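Local coordinates for periplasmic binding protein/LacI transcriptional regulator (Brachyspira murdochii, PDB 4KQC) that probably binds a carbohydrate, as a solute-binding protein of an ABC transporter with the two-lobed periplasmic binding protein fold, at residues Lys49-Leu54 and Ile66-Val71; Ser57-Asn62 and Thr76-Arg81; Ala116-Ala121 and Val162-Glu167; Asn233-Asp238 and Gly243-Met248; Leu257-Ile260 and Ile264-Gly267. All blocks are in the same frame, centred on the assembly; numbering follows the deposited sequence. Where two conformers were deposited one is given.

Contact 1: residues Lys49-Leu54 and Ile66-Val71; sequences KIQQDL and IAFAAV. With NO3 (nitrate ion), chain B.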
# COMPACT_ATOMS: atom_id res chain seq x y z
N LYS A 49 6.01 17.06 11.11
CA LYS A 49 6.09 18.49 11.31
C LYS A 49 6.63 19.19 10.06
O LYS A 49 6.11 20.28 9.66
CB LYS A 49 6.95 18.79 12.50
CG LYS A 49 6.41 18.28 13.82
CD LYS A 49 7.39 18.71 14.92
CE LYS A 49 7.06 18.11 16.28
NZ LYS A 49 5.68 18.44 16.68
N ILE A 50 7.65 18.60 9.43
CA ILE A 50 8.14 19.22 8.19
C ILE A 50 7.10 19.14 7.07
O ILE A 50 6.97 20.04 6.28
CB ILE A 50 9.49 18.66 7.72
CG1 ILE A 50 10.21 19.66 6.85
CG2 ILE A 50 9.31 17.40 6.94
CD1 ILE A 50 10.58 20.92 7.56
N GLN A 51 6.33 18.05 7.00
CA GLN A 51 5.30 18.01 5.97
C GLN A 51 4.23 19.04 6.23
O GLN A 51 3.73 19.69 5.29
CB GLN A 51 4.72 16.60 5.73
CG GLN A 51 4.03 16.50 4.38
CD GLN A 51 3.16 15.32 4.20
OE1 GLN A 51 2.36 14.95 5.07
NE2 GLN A 51 3.24 14.73 3.02
N GLN A 52 3.86 19.25 7.48
CA GLN A 52 2.94 20.34 7.81
C GLN A 52 3.49 21.67 7.34
O GLN A 52 2.80 22.49 6.74
CB GLN A 52 2.71 20.40 9.33
CG GLN A 52 1.87 19.27 9.94
CD GLN A 52 1.85 19.31 11.46
OE1 GLN A 52 2.86 19.67 12.07
NE2 GLN A 52 0.72 19.02 12.08
N ASP A 53 4.78 21.91 7.66
CA ASP A 53 5.43 23.17 7.27
C ASP A 53 5.51 23.39 5.80
O ASP A 53 5.30 24.52 5.30
CB ASP A 53 6.88 23.21 7.78
CG ASP A 53 7.02 23.26 9.34
OD1 ASP A 53 6.09 23.73 10.03
OD2 ASP A 53 8.12 22.92 9.85
N LEU A 54 5.84 22.31 5.06
CA LEU A 54 5.93 22.39 3.60
C LEU A 54 4.54 22.69 3.00
O LEU A 54 4.44 23.50 2.09
CB LEU A 54 6.52 21.10 3.02
CG LEU A 54 8.04 20.87 3.29
CD1 LEU A 54 8.41 19.45 2.90
CD2 LEU A 54 8.83 21.90 2.52
N ILE A 66 -3.74 22.32 -5.23
CA ILE A 66 -2.82 21.55 -4.42
C ILE A 66 -3.20 20.09 -4.55
O ILE A 66 -4.38 19.76 -4.41
CB ILE A 66 -2.92 21.92 -2.93
CG1 ILE A 66 -2.44 23.39 -2.76
CG2 ILE A 66 -2.10 21.03 -2.00
CD1 ILE A 66 -2.79 23.98 -1.40
N ALA A 67 -2.20 19.25 -4.77
CA ALA A 67 -2.35 17.79 -4.63
C ALA A 67 -1.55 17.37 -3.43
O ALA A 67 -0.37 17.80 -3.26
CB ALA A 67 -1.87 17.06 -5.88
N PHE A 68 -2.12 16.51 -2.60
CA PHE A 68 -1.57 16.19 -1.29
C PHE A 68 -1.67 14.71 -0.92
O PHE A 68 -2.78 14.12 -1.07
CB PHE A 68 -2.30 17.06 -0.23
CG PHE A 68 -1.76 16.87 1.24
CD1 PHE A 68 -0.40 16.70 1.52
CD2 PHE A 68 -2.64 16.91 2.35
CE1 PHE A 68 0.09 16.60 2.81
CE2 PHE A 68 -2.14 16.83 3.66
CZ PHE A 68 -0.79 16.64 3.90
N ALA A 69 -0.55 14.14 -0.46
CA ALA A 69 -0.52 12.76 0.11
C ALA A 69 0.03 12.90 1.49
O ALA A 69 1.24 13.09 1.61
CB ALA A 69 0.39 11.87 -0.70
N ALA A 70 -0.82 12.75 2.50
CA ALA A 70 -0.44 13.06 3.91
C ALA A 70 0.36 11.87 4.49
O ALA A 70 -0.05 10.72 4.33
CB ALA A 70 -1.65 13.30 4.75
N VAL A 71 1.47 12.16 5.16
CA VAL A 71 2.10 11.18 6.03
C VAL A 71 1.21 11.10 7.30
O VAL A 71 0.21 11.84 7.42
CB VAL A 71 3.57 11.51 6.34
CG1 VAL A 71 4.44 11.48 5.06
CG2 VAL A 71 3.72 12.79 7.15
N NO3 B . 9.27 16.13 12.08
O1 NO3 B . 9.26 16.69 10.98
O2 NO3 B . 8.10 15.69 12.74
O3 NO3 B . 10.51 15.89 12.68
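Gln51 reaches from helix 48-60 to the backbone that leaves strand 66-68 and grips it with both ends of its amide. Its CB meets the CG2 methyl of Val71 at 4.2 Å. From there the chain runs out extended, with CG anti to the backbone N (chi1 -160°), which carries the amide away from the helix. Gln51 CD lies 3.6 Å from Phe68 CE1, and OE1 sits at the edge of that ring, near its plane; amide and ring planes are 60° apart. Gln51 OE1 accepts a nearly straight hydrogen bond from Val71 N (2.9 Å, 168°), the donor tilted moderately from the carbonyl plane, while Val71 CG2 comes to 3.3 Å of the same oxygen. On the other branch Gln51 NE2 donates to Ala69 O at 2.9 Å and also to Ser11 O, beyond the end of strand 6-10. With three bonds the amide is fixed in its rotation, and buried backbone groups are satisfied. A leucine in place of Gln51 would probably leave Val71 N and the carbonyls of Ala69 and Ser11 without this partner inside a buried contact. At the exposed start of the helix, Lys49 N and Ile50 N each donate to a nitrate ion, probably from the crystallisation liquor. A helix packed against the C-terminal end of a parallel strand is typical of the alpha/beta lobes of periplasmic binding proteins.

Contact 2: residues Ser57-Asn62 and Thr76-Arg81; sequences SEINKN and TEQIKR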
# COMPACT_ATOMS: atom_id res chain seq x y z
N SER A 57 3.83 26.36 3.62
CA SER A 57 4.62 27.14 2.70
C SER A 57 4.02 27.17 1.28
O SER A 57 3.97 28.22 0.64
CB SER A 57 6.08 26.63 2.74
OG SER A 57 6.71 26.99 4.00
N GLU A 58 3.50 26.05 0.80
CA GLU A 58 2.90 25.97 -0.49
C GLU A 58 1.53 26.72 -0.51
O GLU A 58 1.22 27.38 -1.50
CB GLU A 58 2.72 24.49 -0.92
CG GLU A 58 4.03 23.79 -1.23
CD GLU A 58 4.81 24.46 -2.37
OE1 GLU A 58 4.21 24.68 -3.41
OE2 GLU A 58 5.99 24.90 -2.21
N ILE A 59 0.76 26.61 0.55
CA ILE A 59 -0.51 27.31 0.62
C ILE A 59 -0.24 28.83 0.48
O ILE A 59 -0.95 29.56 -0.21
CB ILE A 59 -1.23 27.02 1.95
CG1 ILE A 59 -1.69 25.57 2.03
CG2 ILE A 59 -2.42 27.96 2.09
CD1 ILE A 59 -2.11 25.12 3.39
N ASN A 60 0.77 29.30 1.18
CA ASN A 60 1.11 30.69 1.16
C ASN A 60 1.46 31.27 -0.20
O ASN A 60 1.35 32.50 -0.42
CB ASN A 60 2.29 30.97 2.13
CG ASN A 60 1.95 30.76 3.58
OD1 ASN A 60 0.82 30.65 3.95
ND2 ASN A 60 2.98 30.63 4.39
N LYS A 61 1.88 30.42 -1.14
CA LYS A 61 2.15 30.78 -2.54
C LYS A 61 0.93 31.09 -3.41
O LYS A 61 1.10 31.51 -4.61
CB LYS A 61 2.97 29.70 -3.22
CG LYS A 61 4.33 29.49 -2.56
CD LYS A 61 5.12 28.42 -3.32
CE LYS A 61 6.50 28.21 -2.74
NZ LYS A 61 7.19 27.09 -3.44
N ASN A 62 -0.26 30.88 -2.85
CA ASN A 62 -1.50 30.97 -3.58
C ASN A 62 -1.46 30.19 -4.90
O ASN A 62 -1.66 30.78 -5.95
CB ASN A 62 -1.84 32.43 -3.84
CG ASN A 62 -2.17 33.13 -2.55
OD1 ASN A 62 -2.97 32.61 -1.74
ND2 ASN A 62 -1.51 34.30 -2.28
N THR A 76 -5.35 19.15 9.78
CA THR A 76 -6.62 19.81 9.76
C THR A 76 -6.53 21.34 9.69
O THR A 76 -7.36 21.95 9.03
CB THR A 76 -7.52 19.40 10.97
OG1 THR A 76 -6.84 19.65 12.21
CG2 THR A 76 -7.84 17.96 10.97
N GLU A 77 -5.54 21.94 10.34
CA GLU A 77 -5.37 23.38 10.27
C GLU A 77 -5.05 23.80 8.85
O GLU A 77 -5.60 24.78 8.35
CB GLU A 77 -4.29 23.88 11.25
CG GLU A 77 -4.66 23.62 12.71
CD GLU A 77 -3.81 24.38 13.72
OE1 GLU A 77 -2.88 25.10 13.30
OE2 GLU A 77 -4.07 24.30 14.96
N GLN A 78 -4.17 23.06 8.20
CA GLN A 78 -3.76 23.37 6.81
C GLN A 78 -4.96 23.19 5.85
O GLN A 78 -5.23 24.06 5.01
CB GLN A 78 -2.63 22.42 6.42
CG GLN A 78 -1.31 22.77 7.07
CD GLN A 78 -1.17 22.29 8.52
OE1 GLN A 78 -1.90 21.42 9.01
NE2 GLN A 78 -0.27 22.93 9.24
N ILE A 79 -5.70 22.12 6.05
CA ILE A 79 -6.84 21.84 5.17
C ILE A 79 -7.94 22.88 5.40
O ILE A 79 -8.57 23.40 4.45
CB ILE A 79 -7.34 20.40 5.37
CG1 ILE A 79 -6.32 19.42 4.89
CG2 ILE A 79 -8.69 20.18 4.65
CD1 ILE A 79 -6.52 18.05 5.47
N LYS A 80 -8.13 23.28 6.64
CA LYS A 80 -9.08 24.35 6.95
C LYS A 80 -8.73 25.63 6.24
O LYS A 80 -9.62 26.33 5.67
CB LYS A 80 -9.18 24.56 8.49
CG LYS A 80 -10.22 25.58 8.83
CD LYS A 80 -10.71 25.35 10.23
CE LYS A 80 -11.62 26.47 10.65
NZ LYS A 80 -11.89 26.32 12.11
N ARG A 81 -7.44 25.98 6.23
CA ARG A 81 -6.99 27.19 5.52
C ARG A 81 -7.18 27.08 4.00
O ARG A 81 -7.60 28.03 3.35
CB ARG A 81 -5.53 27.56 5.99
CG ARG A 81 -4.94 28.86 5.48
CD ARG A 81 -3.87 29.40 6.44
NE ARG A 81 -2.63 28.67 6.29
CZ ARG A 81 -1.62 29.06 5.51
NH1 ARG A 81 -0.53 28.27 5.38
NH2 ARG A 81 -1.69 30.17 4.80
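Ile59 lays its CG2 methyl over one face of the Arg81 guanidinium, 3.5 Å above the plane and offset toward the rim, and so covers part of the flat group with hydrocarbon. Its other branch goes toward the backbone of helix 76-84, where Ile59 CD1 touches Gln78 O at 3.7 Å and, more loosely, Gln78 CB. Arg81 starts out with CG anti to the backbone N (chi1 -174°) and then bends at chi3, and the guanidinium comes to rest beside Ile59 and Asn60. There Asn60 OD1 lies in the guanidinium plane, at its edge. Asn60 OD1 takes a hydrogen bond from Arg81 NH2 at 2.7 Å, the donor standing nearly in line with the C=O bond, and a weak second one from Arg81 NH1 at 3.1 Å. The amide and guanidinium planes are turned 54° apart. Arg81 NH1 also forms a salt bridge with Asp56, whose other carboxylate oxygen accepts from Gln78 NE2. The two neighbouring helices of the lobe are thus joined by an apolar contact on the buried side and polar bonds toward solvent. The positive charge of Arg81 is probably balanced mainly by Asp56, with Asn60, a neutral acceptor, helping to set the orientation of the guanidinium.

Contact 3: residues Ala116-Ala121 and Val162-Glu167; sequences AAAIVA and VKRFTE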
# COMPACT_ATOMS: atom_id res chain seq x y z
N ALA A 116 -7.05 -4.25 -4.13
CA ALA A 116 -5.72 -4.80 -4.31
C ALA A 116 -5.52 -5.97 -3.34
O ALA A 116 -4.96 -7.02 -3.68
CB ALA A 116 -4.72 -3.73 -4.08
N ALA A 117 -5.98 -5.77 -2.10
CA ALA A 117 -5.86 -6.80 -1.09
C ALA A 117 -6.70 -8.04 -1.39
O ALA A 117 -6.34 -9.15 -1.00
CB ALA A 117 -6.21 -6.20 0.28
N ALA A 118 -7.83 -7.83 -2.04
CA ALA A 118 -8.66 -8.91 -2.50
C ALA A 118 -7.95 -9.75 -3.53
O ALA A 118 -8.21 -10.95 -3.58
CB ALA A 118 -9.99 -8.40 -3.01
N ILE A 119 -7.07 -9.17 -4.35
CA ILE A 119 -6.30 -9.97 -5.33
C ILE A 119 -5.45 -10.96 -4.51
O ILE A 119 -5.34 -12.15 -4.84
CB ILE A 119 -5.39 -9.10 -6.24
CG1 ILE A 119 -6.21 -8.13 -7.10
CG2 ILE A 119 -4.43 -10.01 -7.00
CD1 ILE A 119 -5.38 -7.06 -7.76
N VAL A 120 -4.84 -10.46 -3.43
CA VAL A 120 -3.96 -11.30 -2.66
C VAL A 120 -4.82 -12.42 -2.03
O VAL A 120 -4.39 -13.56 -1.98
CB VAL A 120 -3.17 -10.49 -1.58
CG1 VAL A 120 -2.25 -11.41 -0.78
CG2 VAL A 120 -2.30 -9.42 -2.27
N ALA A 121 -6.03 -12.11 -1.54
CA ALA A 121 -6.91 -13.15 -0.98
C ALA A 121 -7.23 -14.19 -2.03
O ALA A 121 -7.18 -15.39 -1.73
CB ALA A 121 -8.20 -12.53 -0.45
N VAL A 162 -9.46 -9.77 4.24
CA VAL A 162 -10.33 -10.54 5.11
C VAL A 162 -11.69 -10.80 4.44
O VAL A 162 -12.20 -11.92 4.47
CB VAL A 162 -10.46 -9.82 6.49
CG1 VAL A 162 -11.53 -10.46 7.34
CG2 VAL A 162 -9.14 -9.92 7.18
N LYS A 163 -12.30 -9.73 3.89
CA LYS A 163 -13.64 -9.80 3.27
C LYS A 163 -13.60 -10.80 2.13
O LYS A 163 -14.42 -11.72 2.06
CB LYS A 163 -14.13 -8.42 2.77
CG LYS A 163 -15.56 -8.36 2.21
CD LYS A 163 -16.61 -8.00 3.28
CE LYS A 163 -18.06 -8.06 2.76
NZ LYS A 163 -18.44 -6.96 1.82
N ARG A 164 -12.62 -10.67 1.24
CA ARG A 164 -12.60 -11.55 0.07
C ARG A 164 -12.27 -12.99 0.47
O ARG A 164 -12.88 -13.95 -0.03
CB ARG A 164 -11.63 -11.05 -0.98
CG ARG A 164 -11.55 -11.90 -2.23
CD ARG A 164 -12.87 -11.93 -2.97
NE ARG A 164 -12.74 -12.56 -4.27
CZ ARG A 164 -13.74 -13.00 -5.04
NH1 ARG A 164 -15.02 -12.81 -4.70
NH2 ARG A 164 -13.46 -13.61 -6.18
N PHE A 165 -11.28 -13.18 1.30
CA PHE A 165 -10.92 -14.55 1.77
C PHE A 165 -12.08 -15.28 2.47
O PHE A 165 -12.35 -16.47 2.22
CB PHE A 165 -9.70 -14.55 2.71
CG PHE A 165 -9.10 -15.90 2.86
CD1 PHE A 165 -9.55 -16.78 3.82
CD2 PHE A 165 -8.06 -16.29 2.05
CE1 PHE A 165 -9.01 -18.04 3.93
CE2 PHE A 165 -7.48 -17.51 2.18
CZ PHE A 165 -7.93 -18.38 3.14
N THR A 166 -12.84 -14.52 3.25
CA THR A 166 -13.99 -15.07 3.97
C THR A 166 -15.05 -15.45 2.98
O THR A 166 -15.70 -16.51 3.13
CB THR A 166 -14.43 -14.02 5.02
OG1 THR A 166 -13.40 -13.93 6.01
CG2 THR A 166 -15.73 -14.39 5.69
N GLU A 167 -15.29 -14.63 1.99
CA GLU A 167 -16.28 -14.91 0.96
C GLU A 167 -15.91 -16.21 0.23
O GLU A 167 -16.76 -17.10 0.02
CB GLU A 167 -16.41 -13.70 0.01
CG GLU A 167 -17.29 -13.94 -1.20
CD GLU A 167 -17.26 -12.83 -2.25
OE1 GLU A 167 -16.36 -11.97 -2.26
OE2 GLU A 167 -18.17 -12.86 -3.10
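Ala118 of helix 113-133 brings its CB to 3.7 Å of Arg164 CB on helix 152-171, and its carbonyl oxygen lies equally near Arg164 CG. One turn on, the CB of Ala121 points toward the partner helix. Ala121 CB stands 3.6 Å from Phe165 N and 4.0 Å from Phe165 CB, and also touches CB and CG of Arg164, so a single methyl fits between two successive residues. These small side chains let the segment axes come within 8.0 Å at a crossing angle of -35°, the helices running roughly the same way. No hydrogen bond crosses here. Arg164, with CG anti to its own backbone N (chi1 -180°), lends only the aliphatic start of its chain to the packing. The chain then bends at chi2 and carries the guanidinium off to acids: NE pairs with Asp122 and, in one of the two conformers modelled and so less certainly, NH1 with Glu167. Inward, Phe165 rests on Leu181 of strand 179-184, and Phe161 meets Ala117 and Ala121. Two helices running the same way and crossing at a moderate angle, side by side over one face of a largely parallel sheet, are typical of the alpha/beta lobes of this fold.

Contact 4: residues Asn233-Asp238 and Gly243-Met248; sequences NTIVGD and GDLVVM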
# COMPACT_ATOMS: atom_id res chain seq x y z
N ASN A 233 16.15 -20.97 9.27
CA ASN A 233 15.17 -19.91 9.08
C ASN A 233 14.41 -20.04 7.78
O ASN A 233 14.10 -19.06 7.12
CB ASN A 233 15.84 -18.55 9.11
CG ASN A 233 16.75 -18.40 10.29
OD1 ASN A 233 17.90 -17.93 10.15
ND2 ASN A 233 16.31 -18.91 11.43
N THR A 234 14.08 -21.27 7.42
CA THR A 234 13.38 -21.55 6.17
C THR A 234 11.84 -21.59 6.28
O THR A 234 11.27 -21.98 7.31
CB THR A 234 13.87 -22.89 5.57
OG1 THR A 234 13.33 -23.04 4.25
CG2 THR A 234 13.46 -24.09 6.46
N ILE A 235 11.19 -21.22 5.20
CA ILE A 235 9.72 -21.43 5.10
C ILE A 235 9.35 -22.88 4.83
O ILE A 235 8.18 -23.27 5.00
CB ILE A 235 9.02 -20.50 4.06
CG1 ILE A 235 9.54 -20.75 2.65
CG2 ILE A 235 9.24 -19.04 4.41
CD1 ILE A 235 8.59 -20.42 1.52
N VAL A 236 10.34 -23.69 4.47
CA VAL A 236 10.08 -25.05 4.01
C VAL A 236 9.80 -25.94 5.21
O VAL A 236 10.58 -26.00 6.14
CB VAL A 236 11.26 -25.60 3.15
CG1 VAL A 236 11.02 -27.05 2.73
CG2 VAL A 236 11.47 -24.76 1.92
N GLY A 237 8.65 -26.58 5.21
CA GLY A 237 8.25 -27.46 6.28
C GLY A 237 7.77 -26.76 7.53
O GLY A 237 7.51 -27.43 8.53
N ASP A 238 7.61 -25.43 7.49
CA ASP A 238 7.27 -24.68 8.71
C ASP A 238 5.84 -24.25 8.81
O ASP A 238 5.48 -23.56 9.75
CB ASP A 238 8.18 -23.47 8.96
CG ASP A 238 8.24 -23.08 10.45
OD1 ASP A 238 8.19 -23.97 11.33
OD2 ASP A 238 8.41 -21.88 10.76
N GLY A 243 3.76 -28.52 5.64
CA GLY A 243 4.17 -28.06 4.32
C GLY A 243 4.88 -26.72 4.42
O GLY A 243 5.43 -26.38 5.50
N ASP A 244 4.91 -26.03 3.30
CA ASP A 244 5.63 -24.75 3.21
C ASP A 244 4.68 -23.58 3.47
O ASP A 244 3.55 -23.60 3.08
CB ASP A 244 6.21 -24.55 1.85
CG ASP A 244 7.20 -25.63 1.47
OD1 ASP A 244 7.59 -26.42 2.33
OD2 ASP A 244 7.58 -25.62 0.30
N LEU A 245 5.20 -22.56 4.14
CA LEU A 245 4.43 -21.35 4.34
C LEU A 245 4.16 -20.65 3.02
O LEU A 245 5.07 -20.58 2.19
CB LEU A 245 5.16 -20.38 5.27
CG LEU A 245 5.22 -20.76 6.69
CD1 LEU A 245 6.19 -19.91 7.46
CD2 LEU A 245 3.86 -20.53 7.35
N VAL A 246 2.93 -20.19 2.85
CA VAL A 246 2.51 -19.37 1.71
C VAL A 246 2.44 -17.93 2.16
O VAL A 246 1.57 -17.57 2.92
CB VAL A 246 1.15 -19.80 1.12
CG1 VAL A 246 0.80 -18.93 -0.07
CG2 VAL A 246 1.22 -21.28 0.73
N VAL A 247 3.39 -17.15 1.68
CA VAL A 247 3.54 -15.77 2.10
C VAL A 247 3.36 -14.85 0.89
O VAL A 247 3.96 -15.09 -0.15
CB VAL A 247 4.91 -15.57 2.77
CG1 VAL A 247 5.07 -14.12 3.25
CG2 VAL A 247 5.13 -16.57 3.92
N MSE A 248 2.53 -13.83 1.02
CA MSE A 248 2.22 -12.89 -0.08
C MSE A 248 2.27 -11.48 0.48
O MSE A 248 1.80 -11.27 1.59
CB MSE A 248 0.85 -13.22 -0.72
CG MSE A 248 0.95 -14.61 -1.37
SE MSE A 248 -0.86 -15.10 -1.93
CE MSE A 248 -0.24 -16.74 -2.81
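The carboxylate of Asp244 is the flat group that carries the polar side of this contact. Asp244 OD1 accepts from Gly237 N at 3.1 Å on the anti side, the donor 27° out of the carboxylate plane, and the same oxygen lies 3.3 Å from Val236 CA and 3.5 Å from Val236 CG1. The Asp244 and Val236 side chains run side by side in the same direction. With CG beside its own backbone N (chi1 -60°), the acid is turned back over the type II beta turn that runs from Ile235 to Asp238. Gly237 occupies the turn position with positive phi. An alanine in place of Asp244 would remove the acceptor of Gly237 N and is likely to leave the turn less firmly tied to the chain entering strand 246-250. Next to it along the chain the backbones meet directly: Leu245 N donates to Ile235 O (3.2 Å, 164°), and Asp244 CA makes a CA-H...O contact with that same oxygen. Beside this bond Ile235 CB packs on Leu245 CB at 4.0 Å, with Tyr224 touching both side chains. Ile235 CD1 lies against the backbone carbonyl Leu245 O at 3.6 Å. Just before the turn Thr234 OG1 accepts from Val236 N in an ST turn. The Asp238 carboxylate is taken up elsewhere, by Tyr224 OH and the backbone N atoms of Gly203 and Lys204. The negative charge on Asp244 probably strengthens the bond it accepts here from an uncharged backbone amide, and most of the other ties across the contact run through the main chain.

Contact 5: residues Leu257-Ile260 and Ile264-Gly267; sequences LDAI and IIQG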
# COMPACT_ATOMS: atom_id res chain seq x y z
N LEU A 257 11.50 -7.81 -3.42
CA LEU A 257 11.73 -8.34 -4.78
C LEU A 257 12.65 -9.51 -4.71
O LEU A 257 12.44 -10.55 -5.33
CB LEU A 257 12.33 -7.24 -5.66
CG LEU A 257 11.41 -6.05 -5.97
CD1 LEU A 257 12.09 -4.96 -6.77
CD2 LEU A 257 10.22 -6.60 -6.71
N ASP A 258 13.75 -9.38 -3.96
CA ASP A 258 14.67 -10.52 -3.84
C ASP A 258 13.99 -11.73 -3.20
O ASP A 258 14.26 -12.87 -3.60
CB ASP A 258 15.85 -10.10 -2.98
CG ASP A 258 16.80 -9.16 -3.70
OD1 ASP A 258 16.68 -9.02 -4.94
OD2 ASP A 258 17.66 -8.59 -2.98
N ALA A 259 13.15 -11.49 -2.17
CA ALA A 259 12.41 -12.61 -1.52
C ALA A 259 11.51 -13.31 -2.51
O ALA A 259 11.30 -14.52 -2.42
CB ALA A 259 11.62 -12.15 -0.34
N ILE A 260 10.86 -12.55 -3.39
CA ILE A 260 10.04 -13.20 -4.48
C ILE A 260 10.95 -13.98 -5.44
O ILE A 260 10.67 -15.10 -5.74
CB ILE A 260 9.17 -12.17 -5.23
CG1 ILE A 260 8.07 -11.71 -4.27
CG2 ILE A 260 8.56 -12.78 -6.52
CD1 ILE A 260 7.38 -10.48 -4.70
N ILE A 264 10.86 -17.17 -1.21
CA ILE A 264 10.39 -16.98 0.14
C ILE A 264 8.96 -16.37 0.17
O ILE A 264 8.14 -16.76 0.95
CB ILE A 264 11.39 -16.10 0.95
CG1 ILE A 264 12.79 -16.76 0.95
CG2 ILE A 264 10.87 -15.89 2.37
CD1 ILE A 264 13.89 -15.80 1.27
N ILE A 265 8.71 -15.45 -0.76
CA ILE A 265 7.41 -14.81 -0.89
C ILE A 265 6.87 -15.24 -2.24
O ILE A 265 7.59 -15.14 -3.25
CB ILE A 265 7.54 -13.24 -0.76
CG1 ILE A 265 8.00 -12.88 0.63
CG2 ILE A 265 6.25 -12.56 -1.15
CD1 ILE A 265 8.26 -11.39 0.84
N GLN A 266 5.64 -15.75 -2.28
CA GLN A 266 5.09 -16.32 -3.51
C GLN A 266 4.74 -15.25 -4.52
O GLN A 266 4.82 -15.48 -5.72
CB GLN A 266 3.88 -17.23 -3.23
CG GLN A 266 4.21 -18.45 -2.39
CD GLN A 266 5.54 -19.09 -2.80
OE1 GLN A 266 6.57 -19.04 -2.08
NE2 GLN A 266 5.56 -19.64 -4.02
N GLY A 267 4.36 -14.06 -4.05
CA GLY A 267 3.93 -13.02 -4.97
C GLY A 267 3.42 -11.87 -4.12
O GLY A 267 3.17 -12.07 -2.90
O HOH W 1 8.50 -16.59 -5.38
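Ala259 CB packs on the CD1 methyl of Ile265 at 3.6 Å, with Ile265 CG1 close behind, and this is the apolar centre of the contact. Ile265 CG1 lies anti to its carbonyl carbon (chi1 -65°), which directs that branch at the alanine and leaves Ile265 CG2 for Ile260, whose CG1 it meets at 3.7 Å. The two isoleucines approach at a slant, each by one branch. On the other flank of Ala259, Ile264 CB is 4.2 Å from Ala259 CB, a looser touch.

Outward from these side chains lies the main chain. Ala259 O accepts two hydrogen bonds: Ile264 N reaches it at 2.9 Å in the carbonyl plane, though with a bent N-H angle of 130°, and Ile265 N reaches it at 3.2 Å, almost straight at 168° but from above that plane. Both successive amides are therefore satisfied by one oxygen near the C-terminal end of the helix, and the chain turns sharply there. Ile260 CA adds a CA-H...O contact to Ile265 O. At the polar edge one water donates to both Ile260 O and Ile265 O, each at 2.7 Å, and bridges two carbonyls that could not bond to each other.

Ile264 and Ala259 also pack on helix 214-223, through Phe220 and Leu221, while Ile260 touches Tyr303 of strand 301-303. The chain then runs on toward strand 267-270; backbone bonds of Gln266 with Val247 and of Gly267 with Gly249 set it beside strand 246-250, and the turn thus joins helix 254-261 to the next strand of the sheet.

Contacts 1 and 2 share helix 48-60 and touch through Ile66 and Ile59, in one lobe; contacts 3, 4 and 5 lie in the other, and the centres of contacts 2 and 4 are about 49 Å apart. Contacts 1 and 5 are buried, yet the first relies on a side-chain amide hydrogen-bonded to backbone groups and the other on methyl groups and a shared carbonyl. The remaining three are partly buried: contact 2 combines hydrocarbon with a hydrogen-bonded guanidinium, contact 3 is packing without crossing hydrogen bonds, and contact 4 is largely main chain. Strand 246-250 links contact 4 to contact 3 through Val120 and Met248, and to contact 5 beside Gln266.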